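Local atomic coordinates of mycobacterial cidal antitoxin MbcA (Mycobacterium tuberculosis, PDB entry 6FKG), a protein that acts as the antitoxin of a type II toxin-antitoxin pair, neutralising its cognate toxin MbcT by blocking access to the toxin's active site. Residues S10-S13 with G14-R18; E24-G27 with D28-A32; Q48-K52 with Q53-E57. All coordinates share one frame; numbering follows the deposited sequence.

Contact 1: S10-S13 with G14-R18; sequences STVS and GAIER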
loop_
_atom_site.group_PDB
_atom_site.type_symbol
_atom_site.label_atom_id
_atom_site.label_comp_id
_atom_site.label_asym_id
_atom_site.label_seq_id
_atom_site.Cartn_x
_atom_site.Cartn_y
_atom_site.Cartn_z
ATOM N N SER C 10 -17.292 -33.498 -7.138
ATOM C CA SER C 10 -16.917 -34.903 -7.022
ATOM C C SER C 10 -15.392 -35.074 -7.077
ATOM O O SER C 10 -14.798 -35.848 -6.321
ATOM C CB SER C 10 -17.597 -35.710 -8.131
ATOM O OG SER C 10 -17.219 -37.069 -8.076
ATOM N N THR C 11 -14.752 -34.321 -7.962
ATOM C CA THR C 11 -13.316 -34.437 -8.144
ATOM C C THR C 11 -12.559 -33.887 -6.938
ATOM O O THR C 11 -11.622 -34.517 -6.443
ATOM C CB THR C 11 -12.866 -33.705 -9.412
ATOM O OG1 THR C 11 -13.651 -34.174 -10.516
ATOM C CG2 THR C 11 -11.385 -33.972 -9.676
ATOM N N VAL C 12 -12.985 -32.721 -6.459
ATOM C CA VAL C 12 -12.389 -32.114 -5.271
ATOM C C VAL C 12 -12.604 -33.005 -4.047
ATOM O O VAL C 12 -11.683 -33.232 -3.256
ATOM C CB VAL C 12 -12.979 -30.714 -4.995
ATOM C CG1 VAL C 12 -12.527 -30.188 -3.624
ATOM C CG2 VAL C 12 -12.591 -29.756 -6.102
ATOM N N SER C 13 -13.825 -33.511 -3.899
ATOM C CA SER C 13 -14.142 -34.392 -2.780
ATOM C C SER C 13 -13.239 -35.632 -2.762
ATOM O O SER C 13 -12.760 -36.058 -1.702
ATOM C CB SER C 13 -15.611 -34.800 -2.843
ATOM O OG SER C 13 -15.947 -35.607 -1.739
ATOM N N GLY C 14 -13.013 -36.214 -3.937
ATOM C CA GLY C 14 -12.175 -37.398 -4.053
ATOM C C GLY C 14 -10.768 -37.143 -3.552
ATOM O O GLY C 14 -10.198 -37.968 -2.826
ATOM N N ALA C 15 -10.206 -35.997 -3.932
ATOM C CA ALA C 15 -8.876 -35.608 -3.471
ATOM C C ALA C 15 -8.835 -35.484 -1.936
ATOM O O ALA C 15 -7.910 -35.977 -1.296
ATOM C CB ALA C 15 -8.442 -34.295 -4.132
ATOM N N ILE C 16 -9.851 -34.847 -1.358
ATOM C CA ILE C 16 -9.955 -34.700 0.103
ATOM C C ILE C 16 -10.035 -36.036 0.837
ATOM O O ILE C 16 -9.350 -36.255 1.839
ATOM C CB ILE C 16 -11.202 -33.870 0.501
ATOM C CG1 ILE C 16 -11.079 -32.442 -0.022
ATOM C CG2 ILE C 16 -11.410 -33.878 2.027
ATOM C CD1 ILE C 16 -9.746 -31.806 0.259
ATOM N N GLU C 17 -10.892 -36.919 0.347
ATOM C CA GLU C 17 -11.130 -38.178 1.025
ATOM C C GLU C 17 -9.904 -39.079 0.951
ATOM O O GLU C 17 -9.618 -39.825 1.894
ATOM C CB GLU C 17 -12.359 -38.878 0.439
ATOM C CG GLU C 17 -13.668 -38.167 0.762
ATOM C CD GLU C 17 -13.810 -37.823 2.247
ATOM O OE1 GLU C 17 -13.563 -38.707 3.100
ATOM O OE2 GLU C 17 -14.165 -36.663 2.556
ATOM N N ARG C 18 -9.173 -39.003 -0.159
ATOM C CA ARG C 18 -7.975 -39.827 -0.313
ATOM C C ARG C 18 -6.913 -39.434 0.716
ATOM O O ARG C 18 -6.124 -40.265 1.153
ATOM C CB ARG C 18 -7.419 -39.723 -1.738
ATOM C CG ARG C 18 -8.208 -40.547 -2.752
ATOM C CD ARG C 18 -7.516 -40.620 -4.104
ATOM N NE ARG C 18 -7.465 -39.323 -4.775
ATOM C CZ ARG C 18 -8.436 -38.839 -5.545
ATOM N NH1 ARG C 18 -9.546 -39.543 -5.741
ATOM N NH2 ARG C 18 -8.298 -37.651 -6.120
HETATM O O HOH W 1 -15.394 -34.982 0.737
#
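Ser13 and Glu17, one turn apart on a helix, are joined through one water, which bridges their polar ends. The water lies 2.6 Å from Ser13 OG and donates a hydrogen bond of 2.8 Å to Glu17 OE2. Glu17 reaches back to it because its chain folds at the second torsion (chi2 -49°), which turns the carboxylate toward the preceding turn; on the way CG passes 3.4 Å from Ser13 O. Ser13 supplies the other end by setting OG opposite its own backbone N (chi1 -178°). Between the same two residues the backbone amide of Glu17 donates to Ser13 O at 2.9 Å, one of four successive i to i+4 bonds that run from Gly14 to Glu17 on the donor side. Such a ladder is ordinary alpha-helix, here helix 7-19, and its faces are put to different uses. On the buried face Ile16 lays CG1 3.4 Å from Val12 O, while the two CG1 atoms of Val12 and Ile16 approach only to 4.5 Å; Ile16 also leans on Leu58 of helix 52-65, and Val12 on Trp40. Thr11 turns its hydroxyl backward to Val7 O, and both Thr11 and Val12 meet Phe137 of a neighbouring MbcT chain. Past Ala15, which rests on Ala59 and Asp63, Arg18 doubles back along the helix. Its guanidinium spreads flat over the peptide between Gly14 and Ala15, with Gly14 O 3.3 Å from the guanidinium plane and over its centre, and NH2 forms a salt bridge with Asp63.

Contact 2: E24-G27 with D28-A32; sequences EEVG and DIVDA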
loop_
_atom_site.group_PDB
_atom_site.type_symbol
_atom_site.label_atom_id
_atom_site.label_comp_id
_atom_site.label_asym_id
_atom_site.label_seq_id
_atom_site.Cartn_x
_atom_site.Cartn_y
_atom_site.Cartn_z
ATOM N N GLU C 24 -13.899 -30.648 9.402
ATOM C CA GLU C 24 -13.452 -29.575 10.281
ATOM C C GLU C 24 -12.090 -29.067 9.843
ATOM O O GLU C 24 -11.853 -27.855 9.834
ATOM C CB GLU C 24 -13.390 -30.018 11.740
ATOM C CG GLU C 24 -14.753 -30.281 12.360
ATOM C CD GLU C 24 -15.370 -31.550 11.806
ATOM O OE1 GLU C 24 -14.588 -32.448 11.434
ATOM O OE2 GLU C 24 -16.610 -31.634 11.699
ATOM N N GLU C 25 -11.193 -29.984 9.479
ATOM C CA GLU C 25 -9.872 -29.585 8.987
ATOM C C GLU C 25 -10.000 -28.814 7.691
ATOM O O GLU C 25 -9.364 -27.781 7.513
ATOM C CB GLU C 25 -8.964 -30.795 8.767
ATOM C CG GLU C 25 -8.381 -31.344 10.061
ATOM C CD GLU C 25 -7.899 -32.780 9.913
ATOM O OE1 GLU C 25 -8.259 -33.433 8.907
ATOM O OE2 GLU C 25 -7.163 -33.250 10.804
ATOM N N VAL C 26 -10.821 -29.323 6.783
ATOM C CA VAL C 26 -11.019 -28.634 5.512
ATOM C C VAL C 26 -11.640 -27.269 5.746
ATOM O O VAL C 26 -11.190 -26.283 5.181
ATOM C CB VAL C 26 -11.900 -29.430 4.545
ATOM C CG1 VAL C 26 -12.053 -28.656 3.237
ATOM C CG2 VAL C 26 -11.273 -30.800 4.270
ATOM N N GLY C 27 -12.681 -27.223 6.571
ATOM C CA GLY C 27 -13.319 -25.969 6.920
ATOM C C GLY C 27 -12.347 -24.906 7.403
ATOM O O GLY C 27 -12.440 -23.746 7.016
ATOM N N ASP C 28 -11.402 -25.303 8.248
ATOM C CA ASP C 28 -10.399 -24.368 8.740
ATOM C C ASP C 28 -9.478 -23.867 7.640
ATOM O O ASP C 28 -9.012 -22.737 7.698
ATOM C CB ASP C 28 -9.576 -25.010 9.862
ATOM C CG ASP C 28 -10.385 -25.190 11.142
ATOM O OD1 ASP C 28 -11.379 -24.449 11.327
ATOM O OD2 ASP C 28 -10.032 -26.068 11.962
ATOM N N ILE C 29 -9.226 -24.697 6.627
ATOM C CA ILE C 29 -8.337 -24.300 5.537
ATOM C C ILE C 29 -9.065 -23.388 4.536
ATOM O O ILE C 29 -8.464 -22.472 3.972
ATOM C CB ILE C 29 -7.760 -25.540 4.802
ATOM C CG1 ILE C 29 -6.820 -26.322 5.726
ATOM C CG2 ILE C 29 -7.047 -25.140 3.498
ATOM C CD1 ILE C 29 -6.535 -27.745 5.247
ATOM N N VAL C 30 -10.359 -23.617 4.329
ATOM C CA VAL C 30 -11.078 -22.905 3.268
ATOM C C VAL C 30 -12.059 -21.883 3.811
ATOM O O VAL C 30 -12.888 -21.357 3.065
ATOM C CB VAL C 30 -11.843 -23.880 2.337
ATOM C CG1 VAL C 30 -10.886 -24.942 1.813
ATOM C CG2 VAL C 30 -13.024 -24.530 3.063
ATOM N N ASP C 31 -11.960 -21.610 5.111
ATOM C CA ASP C 31 -12.806 -20.604 5.757
ATOM C C ASP C 31 -14.297 -20.903 5.593
ATOM O O ASP C 31 -15.074 -20.045 5.162
ATOM C CB ASP C 31 -12.475 -19.214 5.201
ATOM C CG ASP C 31 -13.084 -18.093 6.017
ATOM O OD1 ASP C 31 -13.449 -18.341 7.183
ATOM O OD2 ASP C 31 -13.202 -16.968 5.487
ATOM N N ALA C 32 -14.703 -22.120 5.949
ATOM C CA ALA C 32 -16.114 -22.502 5.881
ATOM C C ALA C 32 -16.473 -23.347 7.085
ATOM O O ALA C 32 -15.597 -23.899 7.727
ATOM C CB ALA C 32 -16.409 -23.268 4.597
#
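This is a local contact along the last turns of helix 23-30, where the chain leaves the helix and folds back on Gly27. The ladder runs normally at first, Asp28 N donating to Glu24 O, Ile29 N to Glu25 O and Val30 N to Val26 O, and then closes with a long-span bond: Ala32 N reaches Gly27 O at 3.0 Å, nearly straight at 167°. This 6→1 closure with positive phi at Asp31 (58°) resembles the Schellman motif but does not complete it, since Asp31 N is 4.1 Å from Asp28 O. Gly27, bare of a side chain, lets Ala32 O come within 3.2 Å of its CA, so the chain can wrap tightly against the helix. Among the side chains, Val26 CG1 and Val30 CG1 meet at 4.1 Å, their branches crossing obliquely. Val30 CG2 lies between its own backbone N and carbonyl carbon, and this presses it to 3.3 Å from Val26 O. Ile29 instead drapes CG1 over Glu25 O at 3.4 Å. Of the acids, Glu25 binds Thr22 N through OE1, and Asp31 makes a salt bridge to Arg49. On the apolar side Val37 of helix 34-41 touches Val26, Val30 and Ala32, Leu55 of helix 52-65 covers Val26 and Val30, Ile16 of helix 7-19 packs on Val26, and Ala91 and Val94 of helix 90-95 pack on Ile29.

Contact 3: Q48-K52 with Q53-E57; sequences QRLNK and QRLIE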
loop_
_atom_site.group_PDB
_atom_site.type_symbol
_atom_site.label_atom_id
_atom_site.label_comp_id
_atom_site.label_asym_id
_atom_site.label_seq_id
_atom_site.Cartn_x
_atom_site.Cartn_y
_atom_site.Cartn_z
ATOM N N GLN C 48 -23.872 -20.220 2.302
ATOM C CA GLN C 48 -22.965 -19.689 3.322
ATOM C C GLN C 48 -21.585 -19.410 2.749
ATOM O O GLN C 48 -21.271 -19.842 1.634
ATOM C CB GLN C 48 -22.843 -20.662 4.505
ATOM C CG GLN C 48 -24.151 -20.914 5.250
ATOM C CD GLN C 48 -24.971 -22.038 4.638
ATOM O OE1 GLN C 48 -24.600 -22.601 3.606
ATOM N NE2 GLN C 48 -26.092 -22.371 5.276
ATOM N N ARG C 49 -20.773 -18.692 3.527
ATOM C CA ARG C 49 -19.386 -18.387 3.167
ATOM C C ARG C 49 -18.550 -19.635 2.911
ATOM O O ARG C 49 -18.486 -20.541 3.745
ATOM C CB ARG C 49 -18.720 -17.555 4.268
ATOM C CG ARG C 49 -18.955 -18.093 5.677
ATOM C CD ARG C 49 -18.168 -17.322 6.731
ATOM N NE ARG C 49 -16.888 -17.956 7.047
ATOM C CZ ARG C 49 -16.732 -18.971 7.897
ATOM N NH1 ARG C 49 -17.779 -19.484 8.532
ATOM N NH2 ARG C 49 -15.524 -19.473 8.119
ATOM N N LEU C 50 -17.898 -19.674 1.754
ATOM C CA LEU C 50 -16.986 -20.768 1.433
ATOM C C LEU C 50 -16.022 -20.336 0.340
ATOM O O LEU C 50 -16.446 -19.888 -0.725
ATOM C CB LEU C 50 -17.752 -22.013 0.991
ATOM C CG LEU C 50 -16.856 -23.205 0.642
ATOM C CD1 LEU C 50 -17.412 -24.494 1.226
ATOM C CD2 LEU C 50 -16.694 -23.331 -0.869
ATOM N N ASN C 51 -14.730 -20.478 0.603
ATOM C CA ASN C 51 -13.737 -20.049 -0.372
ATOM C C ASN C 51 -13.447 -21.182 -1.351
ATOM O O ASN C 51 -12.638 -22.064 -1.076
ATOM C CB ASN C 51 -12.454 -19.579 0.324
ATOM C CG ASN C 51 -11.527 -18.830 -0.622
ATOM O OD1 ASN C 51 -11.487 -19.121 -1.814
ATOM N ND2 ASN C 51 -10.800 -17.854 -0.100
ATOM N N LYS C 52 -14.122 -21.150 -2.494
ATOM C CA LYS C 52 -13.964 -22.194 -3.502
ATOM C C LYS C 52 -12.536 -22.262 -4.053
ATOM O O LYS C 52 -12.022 -23.342 -4.332
ATOM C CB LYS C 52 -14.950 -21.968 -4.645
ATOM C CG LYS C 52 -14.723 -22.869 -5.847
ATOM C CD LYS C 52 -15.773 -22.600 -6.919
ATOM C CE LYS C 52 -15.373 -23.209 -8.254
ATOM N NZ LYS C 52 -16.375 -22.877 -9.289
ATOM N N GLN C 53 -11.909 -21.108 -4.227
ATOM C CA GLN C 53 -10.528 -21.070 -4.689
ATOM C C GLN C 53 -9.620 -21.874 -3.754
ATOM O O GLN C 53 -8.763 -22.631 -4.209
ATOM C CB GLN C 53 -10.035 -19.622 -4.790
ATOM C CG GLN C 53 -8.609 -19.500 -5.327
ATOM C CD GLN C 53 -7.984 -18.127 -5.069
ATOM O OE1 GLN C 53 -8.657 -17.097 -5.145
ATOM N NE2 GLN C 53 -6.687 -18.114 -4.756
ATOM N N ARG C 54 -9.825 -21.733 -2.447
ATOM C CA ARG C 54 -9.001 -22.470 -1.486
ATOM C C ARG C 54 -9.285 -23.973 -1.518
ATOM O O ARG C 54 -8.367 -24.771 -1.348
ATOM C CB ARG C 54 -9.212 -21.941 -0.066
ATOM C CG ARG C 54 -8.633 -20.566 0.178
ATOM C CD ARG C 54 -7.107 -20.583 0.235
ATOM N NE ARG C 54 -6.639 -19.233 0.522
ATOM C CZ ARG C 54 -6.350 -18.326 -0.406
ATOM N NH1 ARG C 54 -6.435 -18.634 -1.700
ATOM N NH2 ARG C 54 -5.965 -17.112 -0.036
ATOM N N LEU C 55 -10.543 -24.362 -1.721
ATOM C CA LEU C 55 -10.883 -25.779 -1.842
ATOM C C LEU C 55 -10.146 -26.411 -3.020
ATOM O O LEU C 55 -9.619 -27.527 -2.928
ATOM C CB LEU C 55 -12.392 -25.975 -2.021
ATOM C CG LEU C 55 -13.299 -26.300 -0.839
ATOM C CD1 LEU C 55 -14.707 -26.477 -1.356
ATOM C CD2 LEU C 55 -12.835 -27.548 -0.104
ATOM N N ILE C 56 -10.100 -25.693 -4.136
ATOM C CA ILE C 56 -9.422 -26.216 -5.309
ATOM C C ILE C 56 -7.924 -26.299 -5.062
ATOM O O ILE C 56 -7.275 -27.289 -5.427
ATOM C CB ILE C 56 -9.708 -25.354 -6.545
ATOM C CG1 ILE C 56 -11.192 -25.457 -6.886
ATOM C CG2 ILE C 56 -8.833 -25.790 -7.711
ATOM C CD1 ILE C 56 -11.682 -24.366 -7.823
ATOM N N GLU C 57 -7.371 -25.277 -4.417
ATOM C CA GLU C 57 -5.945 -25.281 -4.123
ATOM C C GLU C 57 -5.587 -26.439 -3.181
ATOM O O GLU C 57 -4.562 -27.099 -3.342
ATOM C CB GLU C 57 -5.533 -23.938 -3.536
ATOM C CG GLU C 57 -5.609 -22.825 -4.594
ATOM C CD GLU C 57 -5.608 -21.432 -4.002
ATOM O OE1 GLU C 57 -5.588 -21.300 -2.765
ATOM O OE2 GLU C 57 -5.627 -20.455 -4.779
#
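The backbone changes at Asn51 from the extended course of Leu50 to helical angles at Lys52, and Asn51 O already accepts from Leu55 N at 3.2 Å, opening the ladder that Lys52 O and Ile56 N continue. Asn51 grips the first turn with its side chain as well. With CG anti to the backbone N (chi1 -167°), the amide swings over the start of the helix, and OD1 accepts from Arg54 N at 3.2 Å; the donor sits above the amide carbonyl plane, well off the lone pairs. The same amide lies against the bent chain of Arg54, CG to CG 3.5 Å, with ND2 over one face of the guanidinium and the two planes 26° apart. Arg54 in turn joins Gln53 in holding both oxygens of Glu57 on their syn sides: Gln53 NE2 donates to OE2 at 2.6 Å, almost straight, and Arg54 NH1 forms a salt bridge to OE1 at 3.0 Å. This would probably favour a charged carboxylate. Arg54 NE donates to Arg95 O. Lys52, fully extended, runs past Ile56, CE 3.9 Å from CD1, to give its NZ to Leu5 O of an MbcT chain; Gln48 NE2 serves Asp119 of another MbcT chain. Next to the cap, Leu50 CD2 meets Leu55 CD1 at 3.8 Å, the side chains crossing at about a right angle. Leu50 and Leu55, the residue before the N-cap and the fourth after it, form a hydrophobic staple beside the Asn51 N-cap at the start of helix 52-65.

Along the chain the three contacts come in series, on helix 7-19, on helix 23-30 and at the start of helix 52-65, yet they converge in space. The centres of contacts 2 and 3 are about 9 Å apart, and contact 1 lies about 14 Å from each. Ile16 CG2 packs on Val26 CG2 at 3.8 Å between the first two helices, and Val30 O probably accepts from Asn51 N, tying the C-terminal turn of contact 2 to the N-cap of contact 3. The helical cluster is consistent with the helix-turn-helix folds of Xre-type proteins, and contacts 1 and 3 also present residues to MbcT chains.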